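Local coordinates for acetyl-CoA C-acetyltransferase (PDB 7N7Z), which probably catalyses the thiolase reaction, joining two acetyl-CoA molecules into acetoacetyl-CoA and free CoA, or the reverse cleavage, at residues M277-C283 with A396-D402. Residues are numbered along the deposited sequence; the frame is centred on the assembly and turned at random.
Sequences MKLVGIC and ASLWTRD
Lys278 and Thr400 exchange two backbone hydrogen bonds, Lys278 N to Thr400 O at 2.7 Å and Thr400 N to Lys278 O, and Cys283 and Ala396 form a second such pair at the far end. Between them the register slips by one residue: Val280 N (2.8 Å) and Gly281 N (3.1 Å) both donate to Leu398 O from the same face of its carbonyl plane, a classic beta bulge. Leu398 N bonds back to Gly281 O. The bulge turns Val280 toward the partner strand, where its CB lies 3.9 Å from Leu398 CB; Trp309 covers both side chains.

The two strands run antiparallel, 178° between short axes, as neighbours in a mixed sheet, both within the C-terminal thiolase region, with strand 8-20 on the other side of 277-283. Helix 94-107 packs on the face bearing Leu279 and Ile282, helix 296-307 on that bearing Cys283 and Ala396.

Apolar contacts gather on the Trp399 indole. Leu279, with CG anti to the backbone N (chi1 177°), places CD1 3.7 Å from the six-membered ring centroid, 12° off the normal, a CH-pi contact. Near the rim of the opposite face lies Met277 CE, while its SD makes an oblique Met-aromatic approach. Trp399 NE1 donates in the ring plane to Ser397 OG (3.1 Å), which, with the flanking side chains, is consistent with a fixed ring orientation. With an alanine here, Leu279 and Met277 would probably face a gap and Ser397 OG would lose this donor.

At the strand end Lys278 NZ forms a salt bridge with Asp402 OD1 (3.5 Å); the ammonium's stronger partner is Glu7.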
loop_
_atom_site.group_PDB
_atom_site.type_symbol
_atom_site.label_atom_id
_atom_site.label_comp_id
_atom_site.label_asym_id
_atom_site.label_seq_id
_atom_site.Cartn_x
_atom_site.Cartn_y
_atom_site.Cartn_z
ATOM N N MET B 277 -8.274 -40.344 24.243
ATOM C CA MET B 277 -9.184 -41.044 23.348
ATOM C C MET B 277 -8.400 -41.528 22.137
ATOM O O MET B 277 -7.273 -41.093 21.886
ATOM C CB MET B 277 -10.363 -40.154 22.937
ATOM C CG MET B 277 -9.985 -38.910 22.163
ATOM S SD MET B 277 -11.446 -37.976 21.661
ATOM C CE MET B 277 -10.698 -36.460 21.072
ATOM N N LYS B 278 -9.014 -42.444 21.393
ATOM C CA LYS B 278 -8.364 -43.139 20.291
ATOM C C LYS B 278 -9.017 -42.746 18.974
ATOM O O LYS B 278 -10.247 -42.765 18.854
ATOM C CB LYS B 278 -8.446 -44.656 20.482
ATOM C CG LYS B 278 -8.216 -45.459 19.207
ATOM C CD LYS B 278 -7.799 -46.894 19.510
ATOM C CE LYS B 278 -8.764 -47.554 20.478
ATOM N NZ LYS B 278 -8.582 -49.030 20.566
ATOM N N LEU B 279 -8.191 -42.398 17.992
ATOM C CA LEU B 279 -8.688 -42.122 16.652
ATOM C C LEU B 279 -9.393 -43.350 16.092
ATOM O O LEU B 279 -8.808 -44.436 16.025
ATOM C CB LEU B 279 -7.531 -41.710 15.743
ATOM C CG LEU B 279 -7.873 -41.452 14.274
ATOM C CD1 LEU B 279 -8.812 -40.263 14.136
ATOM C CD2 LEU B 279 -6.603 -41.230 13.468
ATOM N N VAL B 280 -10.649 -43.178 15.697
ATOM C CA VAL B 280 -11.428 -44.238 15.064
ATOM C C VAL B 280 -11.441 -44.080 13.551
ATOM O O VAL B 280 -11.198 -45.035 12.815
ATOM C CB VAL B 280 -12.864 -44.256 15.632
ATOM C CG1 VAL B 280 -13.689 -45.344 14.955
ATOM C CG2 VAL B 280 -12.845 -44.455 17.144
ATOM N N GLY B 281 -11.732 -42.874 13.075
ATOM C CA GLY B 281 -11.764 -42.613 11.651
ATOM C C GLY B 281 -11.646 -41.133 11.384
ATOM O O GLY B 281 -11.851 -40.300 12.273
ATOM N N ILE B 282 -11.307 -40.813 10.139
ATOM C CA ILE B 282 -11.135 -39.429 9.712
ATOM C C ILE B 282 -10.959 -39.426 8.200
ATOM O O ILE B 282 -10.186 -40.220 7.656
ATOM C CB ILE B 282 -9.939 -38.768 10.420
ATOM C CG1 ILE B 282 -9.836 -37.293 10.025
ATOM C CG2 ILE B 282 -8.649 -39.503 10.090
ATOM C CD1 ILE B 282 -8.997 -36.467 10.976
ATOM N N CYS B 283 -11.674 -38.545 7.510
ATOM C CA CYS B 283 -11.637 -38.534 6.053
ATOM C C CYS B 283 -12.232 -37.226 5.557
ATOM O O CYS B 283 -12.793 -36.442 6.326
ATOM C CB CYS B 283 -12.395 -39.731 5.468
ATOM S SG CYS B 283 -14.171 -39.736 5.816
ATOM N N ALA B 396 -14.772 -35.188 8.373
ATOM C CA ALA B 396 -15.415 -35.747 9.551
ATOM C C ALA B 396 -14.449 -36.730 10.195
ATOM O O ALA B 396 -13.610 -37.327 9.517
ATOM C CB ALA B 396 -16.737 -36.440 9.205
ATOM N N SER B 397 -14.571 -36.891 11.510
ATOM C CA SER B 397 -13.682 -37.774 12.250
ATOM C C SER B 397 -14.443 -38.390 13.414
ATOM O O SER B 397 -15.383 -37.792 13.945
ATOM C CB SER B 397 -12.443 -37.027 12.759
ATOM O OG SER B 397 -12.808 -35.878 13.502
ATOM N N LEU B 398 -14.022 -39.593 13.803
ATOM C CA LEU B 398 -14.660 -40.347 14.874
ATOM C C LEU B 398 -13.615 -40.785 15.888
ATOM O O LEU B 398 -12.479 -41.110 15.528
ATOM C CB LEU B 398 -15.398 -41.570 14.328
ATOM C CG LEU B 398 -16.528 -41.259 13.346
ATOM C CD1 LEU B 398 -16.872 -42.493 12.527
ATOM C CD2 LEU B 398 -17.751 -40.737 14.082
ATOM N N TRP B 399 -14.008 -40.790 17.160
ATOM C CA TRP B 399 -13.089 -41.056 18.256
ATOM C C TRP B 399 -13.829 -41.819 19.345
ATOM O O TRP B 399 -15.060 -41.778 19.430
ATOM C CB TRP B 399 -12.502 -39.754 18.822
ATOM C CG TRP B 399 -12.001 -38.791 17.771
ATOM C CD1 TRP B 399 -12.756 -38.035 16.917
ATOM C CD2 TRP B 399 -10.635 -38.480 17.476
ATOM N NE1 TRP B 399 -11.945 -37.279 16.109
ATOM C CE2 TRP B 399 -10.638 -37.533 16.431
ATOM C CE3 TRP B 399 -9.409 -38.910 17.992
ATOM C CZ2 TRP B 399 -9.465 -37.011 15.893
ATOM C CZ3 TRP B 399 -8.244 -38.392 17.456
ATOM C CH2 TRP B 399 -8.280 -37.450 16.418
ATOM N N THR B 400 -13.064 -42.521 20.179
ATOM C CA THR B 400 -13.623 -43.248 21.309
ATOM C C THR B 400 -12.682 -43.144 22.500
ATOM O O THR B 400 -11.459 -43.090 22.346
ATOM C CB THR B 400 -13.868 -44.731 20.984
ATOM O OG1 THR B 400 -14.559 -45.351 22.078
ATOM C CG2 THR B 400 -12.553 -45.465 20.736
ATOM N N ARG B 401 -13.273 -43.122 23.697
ATOM C CA ARG B 401 -12.521 -43.148 24.946
ATOM C C ARG B 401 -12.274 -44.568 25.443
ATOM O O ARG B 401 -12.161 -44.787 26.656
ATOM C CB ARG B 401 -13.252 -42.328 26.011
ATOM C CG ARG B 401 -13.395 -40.857 25.657
ATOM C CD ARG B 401 -14.139 -40.092 26.737
ATOM N NE ARG B 401 -13.359 -39.989 27.966
ATOM C CZ ARG B 401 -13.879 -39.908 29.184
ATOM N NH1 ARG B 401 -15.188 -39.916 29.380
ATOM N NH2 ARG B 401 -13.065 -39.819 30.231
ATOM N N ASP B 402 -12.182 -45.533 24.534
ATOM C CA ASP B 402 -12.002 -46.936 24.894
ATOM C C ASP B 402 -13.078 -47.394 25.872
ATOM O O ASP B 402 -13.856 -48.300 25.571
ATOM C CB ASP B 402 -10.613 -47.162 25.494
ATOM C CG ASP B 402 -9.510 -46.982 24.477
ATOM O OD1 ASP B 402 -9.795 -47.129 23.271
ATOM O OD2 ASP B 402 -8.362 -46.698 24.881
#